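Local coordinates for SCO1/SenC family lipoprotein (Bacillus anthracis, PDB 4HDE) that probably acts, as other SCO1/SenC proteins with a thioredoxin-like fold do, in copper delivery or thiol redox chemistry during cytochrome c oxidase assembly, at residues A88-F93 and W100-G105; E13-T18 and V72-D77; K57-A62 and T94-N99; A53-L58 and T135-I140. All coordinates share one frame; numbering follows the deposited sequence. Where two conformers were deposited one is given.

Contact 1. Residues A88-F93 and W100-G105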
loop_
_atom_site.group_PDB
_atom_site.type_symbol
_atom_site.label_atom_id
_atom_site.label_comp_id
_atom_site.label_asym_id
_atom_site.label_seq_id
_atom_site.Cartn_x
_atom_site.Cartn_y
_atom_site.Cartn_z
ATOM N N ALA A 88 13.416 -6.275 6.543
ATOM C CA ALA A 88 13.723 -6.033 7.949
ATOM C C ALA A 88 12.685 -5.121 8.593
ATOM O O ALA A 88 12.315 -5.311 9.756
ATOM C CB ALA A 88 15.115 -5.444 8.093
ATOM N N PHE A 89 12.214 -4.144 7.828
ATOM C CA PHE A 89 11.199 -3.213 8.303
ATOM C C PHE A 89 9.894 -3.930 8.646
ATOM O O PHE A 89 9.366 -3.772 9.750
ATOM C CB PHE A 89 10.958 -2.117 7.256
ATOM C CG PHE A 89 9.880 -1.121 7.636
ATOM C CD1 PHE A 89 10.176 -0.031 8.433
ATOM C CD2 PHE A 89 8.579 -1.275 7.175
ATOM C CE1 PHE A 89 9.193 0.885 8.777
ATOM C CE2 PHE A 89 7.596 -0.361 7.516
ATOM C CZ PHE A 89 7.906 0.711 8.312
ATOM N N ILE A 90 9.382 -4.732 7.720
ATOM C CA ILE A 90 8.054 -5.319 7.915
ATOM C C ILE A 90 8.020 -6.352 9.046
ATOM O O ILE A 90 6.988 -6.542 9.695
ATOM C CB ILE A 90 7.476 -5.905 6.598
ATOM C CG1 ILE A 90 5.977 -6.216 6.736
ATOM C CG2 ILE A 90 8.223 -7.145 6.176
ATOM C CD1 ILE A 90 5.119 -5.012 7.094
ATOM N N GLN A 91 9.157 -6.984 9.315
ATOM C CA GLN A 91 9.197 -8.029 10.333
ATOM C C GLN A 91 8.825 -7.521 11.729
ATOM O O GLN A 91 8.384 -8.302 12.571
ATOM C CB GLN A 91 10.548 -8.753 10.335
ATOM C CG GLN A 91 10.780 -9.596 9.078
ATOM C CD GLN A 91 12.117 -10.313 9.076
ATOM O OE1 GLN A 91 13.027 -9.958 9.823
ATOM N NE2 GLN A 91 12.239 -11.333 8.231
ATOM N N LYS A 92 8.957 -6.224 11.963
ATOM C CA LYS A 92 8.595 -5.677 13.262
ATOM C C LYS A 92 7.088 -5.712 13.491
ATOM O O LYS A 92 6.617 -5.901 14.618
ATOM C CB LYS A 92 9.096 -4.241 13.383
ATOM C CG LYS A 92 8.637 -3.554 14.657
ATOM C CD LYS A 92 9.376 -2.244 14.885
ATOM C CE LYS A 92 8.916 -1.600 16.181
ATOM N NZ LYS A 92 10.016 -0.891 16.887
ATOM N N PHE A 93 6.338 -5.540 12.411
ATOM C CA PHE A 93 4.910 -5.238 12.495
ATOM C C PHE A 93 3.975 -6.415 12.330
ATOM O O PHE A 93 2.831 -6.353 12.768
ATOM C CB PHE A 93 4.559 -4.180 11.454
ATOM C CG PHE A 93 5.321 -2.907 11.629
ATOM C CD1 PHE A 93 4.922 -1.950 12.548
ATOM C CD2 PHE A 93 6.472 -2.677 10.891
ATOM C CE1 PHE A 93 5.651 -0.775 12.705
ATOM C CE2 PHE A 93 7.198 -1.513 11.045
ATOM C CZ PHE A 93 6.790 -0.561 11.953
ATOM N N TRP A 100 1.314 -9.736 1.888
ATOM C CA TRP A 100 1.768 -8.352 2.036
ATOM C C TRP A 100 3.111 -8.205 1.338
ATOM O O TRP A 100 4.104 -8.827 1.736
ATOM C CB TRP A 100 1.907 -7.979 3.514
ATOM C CG TRP A 100 2.024 -6.499 3.821
ATOM C CD1 TRP A 100 2.362 -5.479 2.966
ATOM C CD2 TRP A 100 1.791 -5.896 5.089
ATOM N NE1 TRP A 100 2.356 -4.275 3.645
ATOM C CE2 TRP A 100 2.002 -4.511 4.948
ATOM C CE3 TRP A 100 1.413 -6.396 6.341
ATOM C CZ2 TRP A 100 1.863 -3.625 6.010
ATOM C CZ3 TRP A 100 1.270 -5.512 7.393
ATOM C CH2 TRP A 100 1.493 -4.142 7.220
ATOM N N ASN A 101 3.124 -7.400 0.280
ATOM C CA ASN A 101 4.340 -7.137 -0.476
ATOM C C ASN A 101 4.720 -5.675 -0.380
ATOM O O ASN A 101 3.879 -4.795 -0.566
ATOM C CB ASN A 101 4.154 -7.553 -1.934
ATOM C CG ASN A 101 4.148 -9.038 -2.098
ATOM O OD1 ASN A 101 5.203 -9.653 -2.259
ATOM N ND2 ASN A 101 2.965 -9.646 -2.025
ATOM N N LEU A 102 5.978 -5.423 -0.034
ATOM C CA LEU A 102 6.519 -4.067 0.029
ATOM C C LEU A 102 7.424 -3.927 -1.182
ATOM O O LEU A 102 8.252 -4.802 -1.443
ATOM C CB LEU A 102 7.284 -3.841 1.338
ATOM C CG LEU A 102 6.429 -3.939 2.601
ATOM C CD1 LEU A 102 6.312 -5.377 3.106
ATOM C CD2 LEU A 102 7.025 -3.063 3.673
ATOM N N LEU A 103 7.250 -2.845 -1.934
ATOM C CA LEU A 103 7.821 -2.733 -3.272
ATOM C C LEU A 103 8.849 -1.610 -3.397
ATOM O O LEU A 103 8.771 -0.574 -2.729
ATOM C CB LEU A 103 6.704 -2.543 -4.305
ATOM C CG LEU A 103 5.597 -3.603 -4.302
ATOM C CD1 LEU A 103 4.575 -3.337 -5.408
ATOM C CD2 LEU A 103 6.177 -5.002 -4.438
ATOM N N THR A 104 9.804 -1.833 -4.293
ATOM C CA THR A 104 10.875 -0.888 -4.549
ATOM C C THR A 104 11.532 -1.274 -5.871
ATOM O O THR A 104 10.946 -2.023 -6.662
ATOM C CB THR A 104 11.885 -0.883 -3.384
ATOM O OG1 THR A 104 12.774 0.226 -3.546
ATOM C CG2 THR A 104 12.674 -2.175 -3.314
ATOM N N GLY A 105 12.728 -0.750 -6.126
ATOM C CA GLY A 105 13.523 -1.162 -7.272
ATOM C C GLY A 105 13.520 -0.191 -8.434
ATOM O O GLY A 105 14.282 -0.341 -9.377
#

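Contact 2. Residues E13-T18 and V72-D77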
loop_
_atom_site.group_PDB
_atom_site.type_symbol
_atom_site.label_atom_id
_atom_site.label_comp_id
_atom_site.label_asym_id
_atom_site.label_seq_id
_atom_site.Cartn_x
_atom_site.Cartn_y
_atom_site.Cartn_z
ATOM N N GLU A 13 -2.224 2.286 -13.823
ATOM C CA GLU A 13 -1.342 1.758 -14.852
ATOM C C GLU A 13 -0.822 0.380 -14.458
ATOM O O GLU A 13 -0.788 0.021 -13.279
ATOM C CB GLU A 13 -0.169 2.698 -15.077
ATOM C CG GLU A 13 0.885 2.607 -14.000
ATOM C CD GLU A 13 1.971 3.645 -14.157
ATOM O OE1 GLU A 13 3.139 3.257 -14.380
ATOM O OE2 GLU A 13 1.658 4.846 -14.053
ATOM N N THR A 14 -0.420 -0.387 -15.461
ATOM C CA THR A 14 0.210 -1.673 -15.250
ATOM C C THR A 14 1.651 -1.454 -14.800
ATOM O O THR A 14 2.374 -0.651 -15.391
ATOM C CB THR A 14 0.176 -2.499 -16.539
ATOM O OG1 THR A 14 -1.191 -2.709 -16.918
ATOM C CG2 THR A 14 0.849 -3.846 -16.349
ATOM N N PHE A 15 2.054 -2.146 -13.747
ATOM C CA PHE A 15 3.402 -1.993 -13.197
ATOM C C PHE A 15 3.986 -3.330 -12.748
ATOM O O PHE A 15 3.263 -4.266 -12.411
ATOM C CB PHE A 15 3.409 -1.009 -12.023
ATOM C CG PHE A 15 2.637 -1.485 -10.825
ATOM C CD1 PHE A 15 3.275 -2.143 -9.783
ATOM C CD2 PHE A 15 1.271 -1.262 -10.737
ATOM C CE1 PHE A 15 2.571 -2.576 -8.686
ATOM C CE2 PHE A 15 0.556 -1.704 -9.645
ATOM C CZ PHE A 15 1.212 -2.357 -8.611
ATOM N N GLN A 16 5.311 -3.394 -12.749
ATOM C CA GLN A 16 6.045 -4.546 -12.259
ATOM C C GLN A 16 7.240 -4.034 -11.474
ATOM O O GLN A 16 8.190 -3.511 -12.051
ATOM C CB GLN A 16 6.520 -5.425 -13.415
ATOM C CG GLN A 16 7.334 -6.632 -12.984
ATOM C CD GLN A 16 7.877 -7.402 -14.175
ATOM O OE1 GLN A 16 7.207 -7.544 -15.206
ATOM N NE2 GLN A 16 9.102 -7.886 -14.051
ATOM N N PHE A 17 7.175 -4.158 -10.154
ATOM C CA PHE A 17 8.251 -3.670 -9.298
ATOM C C PHE A 17 8.909 -4.869 -8.632
ATOM O O PHE A 17 8.730 -6.001 -9.086
ATOM C CB PHE A 17 7.716 -2.667 -8.267
ATOM C CG PHE A 17 7.084 -1.425 -8.875
ATOM C CD1 PHE A 17 7.482 -0.942 -10.116
ATOM C CD2 PHE A 17 6.092 -0.740 -8.186
ATOM C CE1 PHE A 17 6.894 0.215 -10.647
ATOM C CE2 PHE A 17 5.504 0.407 -8.706
ATOM C CZ PHE A 17 5.897 0.880 -9.944
ATOM N N THR A 18 9.685 -4.636 -7.579
ATOM C CA THR A 18 10.381 -5.709 -6.879
ATOM C C THR A 18 9.956 -5.715 -5.413
ATOM O O THR A 18 9.884 -4.660 -4.786
ATOM C CB THR A 18 11.907 -5.523 -6.976
ATOM O OG1 THR A 18 12.296 -5.505 -8.356
ATOM C CG2 THR A 18 12.633 -6.656 -6.270
ATOM N N VAL A 72 -0.229 -3.985 -0.131
ATOM C CA VAL A 72 0.926 -3.519 -0.889
ATOM C C VAL A 72 1.378 -2.185 -0.332
ATOM O O VAL A 72 0.583 -1.261 -0.200
ATOM C CB VAL A 72 0.589 -3.362 -2.388
ATOM C CG1 VAL A 72 1.776 -2.786 -3.170
ATOM C CG2 VAL A 72 0.150 -4.698 -2.979
ATOM N N SER A 73 2.665 -2.100 -0.005
ATOM C CA SER A 73 3.270 -0.841 0.429
ATOM C C SER A 73 4.345 -0.442 -0.571
ATOM O O SER A 73 5.300 -1.190 -0.778
ATOM C CB SER A 73 3.917 -0.994 1.806
ATOM O OG SER A 73 2.956 -1.379 2.790
ATOM N N PHE A 74 4.208 0.730 -1.176
ATOM C CA PHE A 74 5.205 1.220 -2.125
ATOM C C PHE A 74 6.214 2.082 -1.389
ATOM O O PHE A 74 5.810 3.029 -0.707
ATOM C CB PHE A 74 4.567 2.092 -3.214
ATOM C CG PHE A 74 3.533 1.392 -4.053
ATOM C CD1 PHE A 74 3.913 0.630 -5.148
ATOM C CD2 PHE A 74 2.182 1.538 -3.777
ATOM C CE1 PHE A 74 2.970 -0.005 -5.934
ATOM C CE2 PHE A 74 1.223 0.896 -4.569
ATOM C CZ PHE A 74 1.628 0.132 -5.653
ATOM N N SER A 75 7.509 1.816 -1.556
ATOM C CA SER A 75 8.512 2.712 -0.993
ATOM C C SER A 75 8.613 4.004 -1.795
ATOM O O SER A 75 8.718 3.991 -3.032
ATOM C CB SER A 75 9.894 2.061 -0.936
ATOM O OG SER A 75 10.865 3.023 -0.520
ATOM N N VAL A 76 8.589 5.129 -1.084
ATOM C CA VAL A 76 8.830 6.424 -1.706
ATOM C C VAL A 76 10.262 6.898 -1.499
ATOM O O VAL A 76 10.581 8.048 -1.785
ATOM C CB VAL A 76 7.835 7.491 -1.219
ATOM C CG1 VAL A 76 6.411 7.084 -1.587
ATOM C CG2 VAL A 76 7.966 7.709 0.287
ATOM N N ASP A 77 11.127 6.014 -1.018
ATOM C CA ASP A 77 12.549 6.328 -0.914
ATOM C C ASP A 77 13.381 5.173 -1.474
ATOM O O ASP A 77 14.197 4.598 -0.767
ATOM C CB ASP A 77 12.908 6.601 0.552
ATOM C CG ASP A 77 14.266 7.257 0.721
ATOM O OD1 ASP A 77 14.790 7.848 -0.252
ATOM O OD2 ASP A 77 14.802 7.194 1.844
#

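Contact 3. Residues K57-A62 and T94-N99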
loop_
_atom_site.group_PDB
_atom_site.type_symbol
_atom_site.label_atom_id
_atom_site.label_comp_id
_atom_site.label_asym_id
_atom_site.label_seq_id
_atom_site.Cartn_x
_atom_site.Cartn_y
_atom_site.Cartn_z
ATOM N N LYS A 57 -3.035 -4.148 11.644
ATOM C CA LYS A 57 -4.297 -4.371 12.344
ATOM C C LYS A 57 -5.377 -4.719 11.322
ATOM O O LYS A 57 -6.156 -5.655 11.529
ATOM C CB LYS A 57 -4.692 -3.140 13.153
ATOM C CG LYS A 57 -5.998 -3.325 13.920
ATOM C CD LYS A 57 -6.192 -2.254 14.989
ATOM C CE LYS A 57 -7.588 -2.331 15.596
ATOM N NZ LYS A 57 -7.894 -3.653 16.214
ATOM N N LEU A 58 -5.399 -4.000 10.205
ATOM C CA LEU A 58 -6.338 -4.282 9.129
ATOM C C LEU A 58 -6.122 -5.681 8.564
ATOM O O LEU A 58 -7.083 -6.392 8.284
ATOM C CB LEU A 58 -6.205 -3.229 8.026
ATOM C CG LEU A 58 -7.136 -3.365 6.824
ATOM C CD1 LEU A 58 -8.590 -3.379 7.260
ATOM C CD2 LEU A 58 -6.875 -2.217 5.873
ATOM N N GLN A 59 -4.864 -6.077 8.389
ATOM C CA GLN A 59 -4.527 -7.406 7.897
ATOM C C GLN A 59 -5.095 -8.488 8.817
ATOM O O GLN A 59 -5.714 -9.458 8.366
ATOM C CB GLN A 59 -3.008 -7.551 7.777
ATOM C CG GLN A 59 -2.543 -8.923 7.314
ATOM C CD GLN A 59 -1.036 -9.110 7.402
ATOM O OE1 GLN A 59 -0.403 -8.744 8.397
ATOM N NE2 GLN A 59 -0.455 -9.730 6.378
ATOM N N LYS A 60 -4.895 -8.320 10.121
ATOM C CA LYS A 60 -5.360 -9.289 11.096
ATOM C C LYS A 60 -6.893 -9.357 11.113
ATOM O O LYS A 60 -7.492 -10.436 11.174
ATOM C CB LYS A 60 -4.814 -8.922 12.477
ATOM C CG LYS A 60 -4.963 -9.994 13.524
ATOM C CD LYS A 60 -4.418 -9.518 14.867
ATOM C CE LYS A 60 -3.682 -10.629 15.597
ATOM N NZ LYS A 60 -2.430 -11.011 14.884
HETATM N N MSE A 61 -7.533 -8.197 11.059
HETATM C CA MSE A 61 -8.992 -8.143 11.089
HETATM C C MSE A 61 -9.594 -8.771 9.839
HETATM O O MSE A 61 -10.610 -9.471 9.911
HETATM C CB MSE A 61 -9.462 -6.698 11.260
HETATM C CG MSE A 61 -9.155 -6.121 12.638
HETATM SE SE MSE A 61 -9.636 -4.246 12.833
HETATM C CE MSE A 61 -11.584 -4.417 12.909
ATOM N N ALA A 62 -8.973 -8.528 8.693
ATOM C CA ALA A 62 -9.471 -9.108 7.450
ATOM C C ALA A 62 -9.369 -10.627 7.485
ATOM O O ALA A 62 -10.297 -11.327 7.064
ATOM C CB ALA A 62 -8.720 -8.535 6.248
ATOM N N THR A 94 4.438 -7.454 11.649
ATOM C CA THR A 94 3.590 -8.599 11.363
ATOM C C THR A 94 4.427 -9.852 11.178
ATOM O O THR A 94 5.583 -9.771 10.773
ATOM C CB THR A 94 2.715 -8.370 10.111
ATOM O OG1 THR A 94 1.850 -9.499 9.935
ATOM C CG2 THR A 94 3.572 -8.181 8.867
ATOM N N GLU A 95 3.833 -10.997 11.494
ATOM C CA GLU A 95 4.453 -12.292 11.232
ATOM C C GLU A 95 3.879 -12.931 9.971
ATOM O O GLU A 95 4.209 -14.069 9.635
ATOM C CB GLU A 95 4.262 -13.224 12.426
ATOM C CG GLU A 95 4.943 -12.713 13.678
ATOM C CD GLU A 95 4.934 -13.718 14.800
ATOM O OE1 GLU A 95 3.837 -14.145 15.209
ATOM O OE2 GLU A 95 6.031 -14.080 15.271
ATOM N N ASP A 96 3.013 -12.199 9.281
ATOM C CA ASP A 96 2.364 -12.702 8.082
ATOM C C ASP A 96 2.659 -11.795 6.892
ATOM O O ASP A 96 2.158 -10.678 6.815
ATOM C CB ASP A 96 0.852 -12.797 8.318
ATOM C CG ASP A 96 0.107 -13.437 7.155
ATOM O OD1 ASP A 96 0.753 -13.922 6.201
ATOM O OD2 ASP A 96 -1.141 -13.471 7.209
ATOM N N THR A 97 3.482 -12.268 5.965
ATOM C CA THR A 97 3.683 -11.546 4.716
ATOM C C THR A 97 3.253 -12.366 3.497
ATOM O O THR A 97 3.565 -12.015 2.359
ATOM C CB THR A 97 5.132 -11.044 4.550
ATOM O OG1 THR A 97 6.040 -12.143 4.663
ATOM C CG2 THR A 97 5.457 -10.017 5.625
ATOM N N SER A 98 2.500 -13.432 3.733
ATOM C CA SER A 98 1.980 -14.226 2.628
ATOM C C SER A 98 1.133 -13.369 1.683
ATOM O O SER A 98 1.086 -13.619 0.478
ATOM C CB SER A 98 1.161 -15.412 3.138
ATOM O OG SER A 98 -0.006 -14.967 3.801
ATOM N N ASN A 99 0.464 -12.359 2.232
ATOM C CA ASN A 99 -0.360 -11.459 1.429
ATOM C C ASN A 99 0.043 -9.995 1.591
ATOM O O ASN A 99 -0.792 -9.109 1.471
ATOM C CB ASN A 99 -1.845 -11.628 1.762
ATOM C CG ASN A 99 -2.183 -11.175 3.178
ATOM O OD1 ASN A 99 -1.325 -11.174 4.061
ATOM N ND2 ASN A 99 -3.430 -10.787 3.397
HETATM O O HOH W 1 -5.126 -10.536 5.828
#

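Contact 4. Residues A53-L58 and T135-I140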
loop_
_atom_site.group_PDB
_atom_site.type_symbol
_atom_site.label_atom_id
_atom_site.label_comp_id
_atom_site.label_asym_id
_atom_site.label_seq_id
_atom_site.Cartn_x
_atom_site.Cartn_y
_atom_site.Cartn_z
ATOM N N ALA A 53 1.704 -0.266 11.376
ATOM C CA ALA A 53 0.985 -0.962 12.440
ATOM C C ALA A 53 -0.522 -0.962 12.168
ATOM O O ALA A 53 -1.222 -1.945 12.460
ATOM C CB ALA A 53 1.284 -0.332 13.778
ATOM N N ASN A 54 -1.036 0.140 11.630
ATOM C CA ASN A 54 -2.459 0.209 11.306
ATOM C C ASN A 54 -2.813 -0.749 10.169
ATOM O O ASN A 54 -3.839 -1.434 10.201
ATOM C CB ASN A 54 -2.873 1.637 10.956
ATOM C CG ASN A 54 -2.752 2.584 12.129
ATOM O OD1 ASN A 54 -2.708 2.167 13.287
ATOM N ND2 ASN A 54 -2.697 3.876 11.836
HETATM N N MSE A 55 -1.956 -0.821 9.165
HETATM C CA MSE A 55 -2.168 -1.777 8.109
HETATM C C MSE A 55 -2.106 -3.209 8.648
HETATM O O MSE A 55 -2.884 -4.063 8.229
HETATM C CB MSE A 55 -1.175 -1.558 6.970
HETATM C CG MSE A 55 -1.440 -2.473 5.774
HETATM SE SE MSE A 55 -0.539 -1.963 4.123
HETATM C CE MSE A 55 -1.813 -0.611 3.510
ATOM N N ALA A 56 -1.210 -3.474 9.597
ATOM C CA ALA A 56 -1.152 -4.798 10.220
ATOM C C ALA A 56 -2.436 -5.139 10.992
ATOM O O ALA A 56 -2.882 -6.290 10.998
ATOM C CB ALA A 56 0.059 -4.902 11.122
ATOM N N LYS A 57 -3.035 -4.148 11.644
ATOM C CA LYS A 57 -4.297 -4.371 12.344
ATOM C C LYS A 57 -5.377 -4.719 11.322
ATOM O O LYS A 57 -6.156 -5.655 11.529
ATOM C CB LYS A 57 -4.692 -3.140 13.153
ATOM C CG LYS A 57 -5.998 -3.325 13.920
ATOM C CD LYS A 57 -6.192 -2.254 14.989
ATOM C CE LYS A 57 -7.588 -2.331 15.596
ATOM N NZ LYS A 57 -7.894 -3.653 16.214
ATOM N N LEU A 58 -5.399 -4.000 10.205
ATOM C CA LEU A 58 -6.338 -4.282 9.129
ATOM C C LEU A 58 -6.122 -5.681 8.564
ATOM O O LEU A 58 -7.083 -6.392 8.284
ATOM C CB LEU A 58 -6.205 -3.229 8.026
ATOM C CG LEU A 58 -7.136 -3.365 6.824
ATOM C CD1 LEU A 58 -8.590 -3.379 7.260
ATOM C CD2 LEU A 58 -6.875 -2.217 5.873
ATOM N N THR A 135 -0.631 9.824 3.110
ATOM C CA THR A 135 -0.785 8.936 4.259
ATOM C C THR A 135 -2.059 8.095 4.190
ATOM O O THR A 135 -2.481 7.506 5.193
ATOM C CB THR A 135 -0.783 9.734 5.572
ATOM O OG1 THR A 135 -1.795 10.737 5.505
ATOM C CG2 THR A 135 0.571 10.402 5.793
ATOM N N SER A 136 -2.683 8.035 3.024
ATOM C CA SER A 136 -3.934 7.282 2.896
ATOM C C SER A 136 -3.709 5.791 2.672
ATOM O O SER A 136 -2.633 5.363 2.242
ATOM C CB SER A 136 -4.768 7.817 1.729
ATOM O OG SER A 136 -5.146 9.164 1.936
ATOM N N PHE A 137 -4.743 5.006 2.959
ATOM C CA PHE A 137 -4.848 3.638 2.467
ATOM C C PHE A 137 -5.848 3.661 1.305
ATOM O O PHE A 137 -6.875 4.328 1.388
ATOM C CB PHE A 137 -5.401 2.696 3.542
ATOM C CG PHE A 137 -4.478 2.447 4.721
ATOM C CD1 PHE A 137 -3.134 2.829 4.711
ATOM C CD2 PHE A 137 -4.973 1.777 5.837
ATOM C CE1 PHE A 137 -2.318 2.577 5.817
ATOM C CE2 PHE A 137 -4.169 1.521 6.935
ATOM C CZ PHE A 137 -2.844 1.912 6.926
ATOM N N TYR A 138 -5.559 2.918 0.246
ATOM C CA TYR A 138 -6.422 2.850 -0.927
ATOM C C TYR A 138 -6.912 1.435 -1.156
ATOM O O TYR A 138 -6.118 0.497 -1.146
ATOM C CB TYR A 138 -5.655 3.309 -2.169
ATOM C CG TYR A 138 -5.094 4.698 -2.048
ATOM C CD1 TYR A 138 -5.838 5.807 -2.426
ATOM C CD2 TYR A 138 -3.818 4.904 -1.554
ATOM C CE1 TYR A 138 -5.314 7.089 -2.316
ATOM C CE2 TYR A 138 -3.292 6.175 -1.435
ATOM C CZ TYR A 138 -4.041 7.256 -1.814
ATOM O OH TYR A 138 -3.507 8.522 -1.697
ATOM N N LEU A 139 -8.212 1.289 -1.381
ATOM C CA LEU A 139 -8.811 -0.007 -1.681
ATOM C C LEU A 139 -8.992 -0.132 -3.186
ATOM O O LEU A 139 -9.664 0.696 -3.805
ATOM C CB LEU A 139 -10.157 -0.158 -0.967
ATOM C CG LEU A 139 -10.905 -1.471 -1.190
ATOM C CD1 LEU A 139 -10.125 -2.632 -0.609
ATOM C CD2 LEU A 139 -12.295 -1.387 -0.570
ATOM N N ILE A 140 -8.406 -1.181 -3.755
ATOM C CA ILE A 140 -8.424 -1.426 -5.193
ATOM C C ILE A 140 -9.197 -2.717 -5.461
ATOM O O ILE A 140 -8.997 -3.722 -4.775
ATOM C CB ILE A 140 -6.984 -1.515 -5.756
ATOM C CG1 ILE A 140 -6.261 -0.180 -5.558
ATOM C CG2 ILE A 140 -6.983 -1.835 -7.227
ATOM C CD1 ILE A 140 -5.190 -0.200 -4.503
#

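Contact 1. Residues A88-F93 and W100-G105
Ile90, near the end of helix 83-90, spans the gap to Trp100 and Leu102 on strand 100-103, and each part of its side chain has a partner. CB starts the contact, 3.7 Å from Leu102 CD1, and CG2 rests more loosely on the same methyl. CG1 also lies beside Leu102 CD1 and, being anti to the backbone N (chi1 -167°), carries the chain on past the leucine to the indole. There CD1 comes down over one face of the six-membered ring of Trp100, 3.6 Å from its centroid and only 7° off the ring normal, a well-centred CH-pi contact. A hydrogen bond from NE1 to Ser73 OG on the adjacent strand should help fix the rotation of the indole. The preceding residue, Phe89, adds a lighter touch, its CD2 4.2 Å from Leu102 CD2. A branched isoleucine suits this place because it fills two directions at once, the leucine methyls low down and the aromatic face at its tip. Strand, helix and strand here form the beta-alpha-beta unit of 70-75, 83-90 and 100-103. With no hydrogen bond between the two segments, their side-chain contact rests on dispersion and on the exclusion of water.

Contact 2. Residues E13-T18 and V72-D77
Phe74, on strand 70-75, sets one edge of its ring against both Phe15 and Phe17, and its CE1 is the atom that both of them meet. Phe15 CE1 lies 3.8 Å from Phe74 CE1, and Phe15 CZ stands beside Phe74 CZ at 3.9 Å. This pair is an offset edge-to-face arrangement, with the edge of Phe74 turned toward the face of Phe15, centroids 5.6 Å apart and planes inclined at 64°. Phe17 meets the same atom, its CE2 3.8 Å from Phe74 CE1, and Phe74 CE1 lies near the plane of the Phe17 ring, at its edge. The side chains of Phe17 and Phe74 cross at about a right angle. Phenylalanine suits positions 74 and 15 because a weakly positive C-H edge can meet a pi face, while Phe17 gives flat, apolar packing; none of the three side chains brings a polar atom into the interior.

Further out, Phe15 takes the sterically demanding chi1 of 66°, which sets its CD1 over one face of Phe17. Val72, two residues earlier on the same strand, packs its CG1 on a face of Phe74. Phe114 meets both Phe15 and Phe74, while Tyr106 makes an edge-to-face pair with Phe17. At the end of the strand, Ser75 OG accepts a hydrogen bond from the backbone N of Asp77 at 3.0 Å in an ST turn. The aromatic group thus lies between the small antiparallel hairpin of strands 16-18 and 24-26 and the central mixed sheet, where strand 70-75 runs between 35-40 and 100-103, with Phe114 of helix 108-119 packed against Phe15 and Phe74.

Contact 3. Residues K57-A62 and T94-N99
Thr94 opens the loop's grip on Gln59 of helix 48-64: its hydroxyl OG1 donates to Gln59 OE1 at 2.8 Å, tilted 21° from the carbonyl plane. The same OG1 accepts from the backbone N of Asp96, closing an ST turn, so one hydroxyl both shapes the loop and binds the helix. A threonine is apt here because a hydroxyl can donate and accept at once. At Asp96 it is the main chain that reaches across, its carbonyl O taking a hydrogen bond from Gln59 NE2 at 2.8 Å. The amide nitrogen stands above that carbonyl's plane, although the oxygen itself lies close to the plane of the Gln59 amide. The aspartate's carboxylate serves the loop instead. This loop is the return from helix 83-90 to strand 100-103 in a beta-alpha-beta crossover, and the glutamine fastens it to the neighbouring helix on that side of the sheet. Gln59 reaches it with an extended chain, CG anti to the backbone N (chi1 178°), and its buried amide has both hydrogens of NE2 and its oxygen engaged. Next, Ser98 pairs with Asp96: Asp96 OD1 receives the Ser98 hydroxyl OG on its syn lone pair at 2.7 Å and also accepts the Ser98 backbone N, forming an Asx turn. Asn99 supplies the third bond to the glutamine, Gln59 NE2 to Asn99 OD1 at 2.9 Å, with the two amide planes only 13° apart. Asn99 ND2 donates to a water that in turn donates to Gln59 O, and is also hydrogen-bonded to Val69 O just before strand 70-75.

Contact 4. Residues A53-L58 and T135-I140
Phe137 of strand 136-140 points its ring at helix 48-64, where Met55, Asn54 and Leu58 receive it in different ways. The aromatic interactions belong to Met55, which is present as selenomethionine. Its CE lies over one face of the Phe137 ring, 4.1 Å from the centroid and 18° off the normal, a CH-pi contact. The selenium follows farther out at 5.5 Å from the same centroid, in a Met-aromatic contact of oblique geometry. A bend at chi3 (-82°) turns the methyl onto the ring, and the long, flexible chain of methionine, here carrying selenium as a label, suits the place.

The remaining contacts are van der Waals packing. The far end of the ring approaches the helix backbone, Phe137 CZ lying 3.6 Å from Met55 N. Among the apolar contacts, Met55 CB is 3.9 Å from Phe137 CZ. Asn54 CB meets the ring edge at 4.0 Å from Phe137 CZ with the apolar root of its side chain, while Asn54 ND2 is hydrogen-bonded to Gly152 O. Leu58, one helical turn after Asn54, makes a looser contact, CD2 to Phe137 CD2 at 4.4 Å.

Helix and strand segments run roughly parallel, their axes 10.9 Å apart and 33° between directions. Strand 136-140 lies between the antiparallel neighbours 35-40 and 146-151, and Met55 also packs on Val36 and Asp38 of the former. Helix 158-169 packs beside helix 48-64, Tyr158 on Asn54 and Ile161 on Leu58.

All four contacts belong to one thioredoxin-like domain. Contacts 3 and 4 share helix 48-64 and have centres about 10 Å apart; contact 3 ties that helix to the loop before strand 100-103, contact 4 to strand 136-140. Contacts 1, 2 and 4 reach the same mixed sheet, contacts 1 and 2 through its adjacent strands 100-103 and 70-75, with centres about 12 Å apart. Trp100 joins contact 1 to the helix, touching both Gln59 and Met55. Along the chain, contact 2 closes before contact 1 opens, contact 1 is nested inside contact 4, and contact 3 alternates with contacts 1 and 2. Distant parts of the sequence are thereby interlocked into one compact domain.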